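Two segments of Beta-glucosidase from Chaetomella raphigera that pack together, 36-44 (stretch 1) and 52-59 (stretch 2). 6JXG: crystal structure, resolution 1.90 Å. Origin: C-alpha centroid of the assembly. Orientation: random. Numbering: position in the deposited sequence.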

# COMPACT_ATOMS: atom_id res chain seq x y z
N LYS A 36 13.65 -21.25 12.85
CA LYS A 36 14.94 -21.90 13.03
C LYS A 36 16.09 -20.90 12.82
O LYS A 36 17.08 -20.90 13.57
CB LYS A 36 15.12 -23.10 12.09
CG LYS A 36 14.17 -24.30 12.26
CD LYS A 36 14.24 -24.94 13.65
CE LYS A 36 12.97 -24.78 14.54
NZ LYS A 36 13.30 -24.32 15.94
N GLY A 37 15.99 -20.07 11.76
CA GLY A 37 16.84 -18.92 11.62
C GLY A 37 16.39 -17.72 12.40
O GLY A 37 15.33 -17.74 13.05
N PRO A 38 17.18 -16.64 12.37
CA PRO A 38 16.85 -15.48 13.17
C PRO A 38 15.80 -14.56 12.52
O PRO A 38 15.15 -13.79 13.21
CB PRO A 38 18.16 -14.73 13.25
CG PRO A 38 18.83 -15.03 11.96
CD PRO A 38 18.52 -16.51 11.75
N CYS A 39 15.64 -14.69 11.23
CA CYS A 39 14.69 -13.88 10.46
C CYS A 39 13.33 -14.59 10.29
O CYS A 39 13.19 -15.76 10.56
CB CYS A 39 15.33 -13.54 9.09
SG CYS A 39 16.95 -12.75 9.32
N VAL A 40 12.36 -13.87 9.72
CA VAL A 40 11.05 -14.43 9.45
C VAL A 40 11.18 -15.65 8.55
O VAL A 40 10.38 -16.61 8.65
CB VAL A 40 10.10 -13.32 8.93
CG1 VAL A 40 8.71 -13.83 8.54
CG2 VAL A 40 9.94 -12.31 10.06
N GLY A 41 12.16 -15.58 7.67
CA GLY A 41 12.58 -16.70 6.80
C GLY A 41 14.07 -16.66 6.57
O GLY A 41 14.65 -15.58 6.49
N ASN A 42 14.68 -17.83 6.44
CA ASN A 42 16.11 -17.89 6.04
C ASN A 42 16.37 -19.07 5.17
O ASN A 42 15.69 -20.11 5.24
CB ASN A 42 17.04 -18.03 7.28
CG ASN A 42 17.15 -16.78 8.11
OD1 ASN A 42 18.04 -15.85 7.87
ND2 ASN A 42 16.38 -16.75 9.16
N THR A 43 17.35 -18.93 4.30
CA THR A 43 17.98 -20.06 3.69
C THR A 43 19.42 -20.20 4.23
O THR A 43 20.01 -19.22 4.67
CB THR A 43 17.94 -20.00 2.14
OG1 THR A 43 18.41 -18.75 1.67
CG2 THR A 43 16.55 -20.24 1.67
N ALA A 44 19.97 -21.40 4.13
CA ALA A 44 21.36 -21.69 4.62
C ALA A 44 22.46 -20.94 3.82
O ALA A 44 22.33 -20.77 2.66
CB ALA A 44 21.63 -23.17 4.50
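Stretch 2 (52-59) PELCYQDG

A short antiparallel pairing combines four direct hydrogen bonds with a disulfide. The pairing centres on Gly 41 and Tyr 56, with Gly 41 N donating to Tyr 56 O (3.0 Å) and Tyr 56 N to Gly 41 O (2.9 Å). One residue back, a side chain supplies the acceptor: Val 40 N donates to Gln 57 OE1 at 2.9 Å. In the other direction Thr 43 N donates to Leu 54 O (3.2 Å).

Stretch 2 therefore runs antiparallel to stretch 1, extended through Cys 55, Tyr 56 and Gln 57, its CA atoms opposing Val 40 to Ala 44 in the order Gln 57 to Glu 53. At the non-hydrogen-bonded pair, Asn 42 CA and Cys 55 CA lie 4.9 Å apart, and both side chains project to the same face. The disulfide, Cys 39 SG to Cys 55 SG at 2.0 Å with chi3 of -102°, ties the loop that precedes the Gly 41 to Asn 42 strand to this pair.

Water extends the contact: one molecule bridges Thr 43 OG1 (2.8 Å) and Tyr 56 OH (2.7 Å). Farther out, Glu 53 reaches along stretch 1, its OE1 3.7 Å from Pro 38 CD, while Val 40 CG1 lies 3.6 Å from Asp 58 OD2.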

# COMPACT_ATOMS: atom_id res chain seq x y z
N PRO A 52 25.58 -15.54 2.08
CA PRO A 52 25.19 -15.67 3.51
C PRO A 52 23.94 -16.48 3.70
O PRO A 52 23.33 -16.91 2.75
CB PRO A 52 24.96 -14.24 3.95
CG PRO A 52 24.39 -13.57 2.72
CD PRO A 52 25.13 -14.24 1.52
N GLU A 53 23.55 -16.65 4.96
CA GLU A 53 22.29 -17.20 5.31
C GLU A 53 21.22 -16.15 4.95
O GLU A 53 20.91 -15.28 5.75
CB GLU A 53 22.30 -17.56 6.79
CG GLU A 53 21.06 -18.26 7.30
CD GLU A 53 21.15 -18.66 8.76
OE1 GLU A 53 20.14 -18.85 9.44
OE2 GLU A 53 22.25 -18.81 9.22
N LEU A 54 20.65 -16.21 3.74
CA LEU A 54 19.76 -15.14 3.29
C LEU A 54 18.61 -14.88 4.26
O LEU A 54 17.93 -15.83 4.68
CB LEU A 54 19.17 -15.38 1.90
CG LEU A 54 20.24 -15.40 0.81
CD1 LEU A 54 19.65 -16.02 -0.47
CD2 LEU A 54 20.72 -14.00 0.49
N CYS A 55 18.39 -13.59 4.56
CA CYS A 55 17.48 -13.16 5.64
C CYS A 55 16.28 -12.47 4.96
O CYS A 55 16.46 -11.46 4.24
CB CYS A 55 18.20 -12.20 6.58
SG CYS A 55 17.09 -11.38 7.81
N TYR A 56 15.09 -13.05 5.20
CA TYR A 56 13.83 -12.50 4.70
C TYR A 56 13.06 -11.98 5.91
O TYR A 56 12.79 -12.77 6.87
CB TYR A 56 13.02 -13.63 4.05
CG TYR A 56 13.57 -14.24 2.77
CD1 TYR A 56 12.96 -14.00 1.53
CD2 TYR A 56 14.61 -15.10 2.80
CE1 TYR A 56 13.45 -14.57 0.41
CE2 TYR A 56 15.13 -15.67 1.67
CZ TYR A 56 14.53 -15.42 0.46
OH TYR A 56 15.04 -16.03 -0.66
N GLN A 57 12.72 -10.70 5.89
CA GLN A 57 12.13 -10.07 7.05
C GLN A 57 10.88 -9.22 6.66
O GLN A 57 10.91 -8.43 5.72
CB GLN A 57 13.14 -9.22 7.83
CG GLN A 57 12.66 -8.84 9.23
CD GLN A 57 12.76 -10.02 10.20
OE1 GLN A 57 13.28 -11.10 9.86
NE2 GLN A 57 12.28 -9.81 11.43
N ASP A 58 9.82 -9.39 7.45
CA ASP A 58 8.64 -8.47 7.37
C ASP A 58 9.06 -7.07 7.91
O ASP A 58 10.10 -6.91 8.61
CB ASP A 58 7.51 -8.99 8.23
CG ASP A 58 6.76 -10.17 7.63
OD1 ASP A 58 6.55 -10.11 6.43
OD2 ASP A 58 6.40 -11.12 8.39
N GLY A 59 8.32 -6.02 7.59
CA GLY A 59 7.19 -6.06 6.69
C GLY A 59 7.18 -4.76 5.91
O GLY A 59 8.17 -4.06 5.87
O HOH W 1 16.94 -17.99 -0.64
O HOH W 2 21.10 -18.60 1.51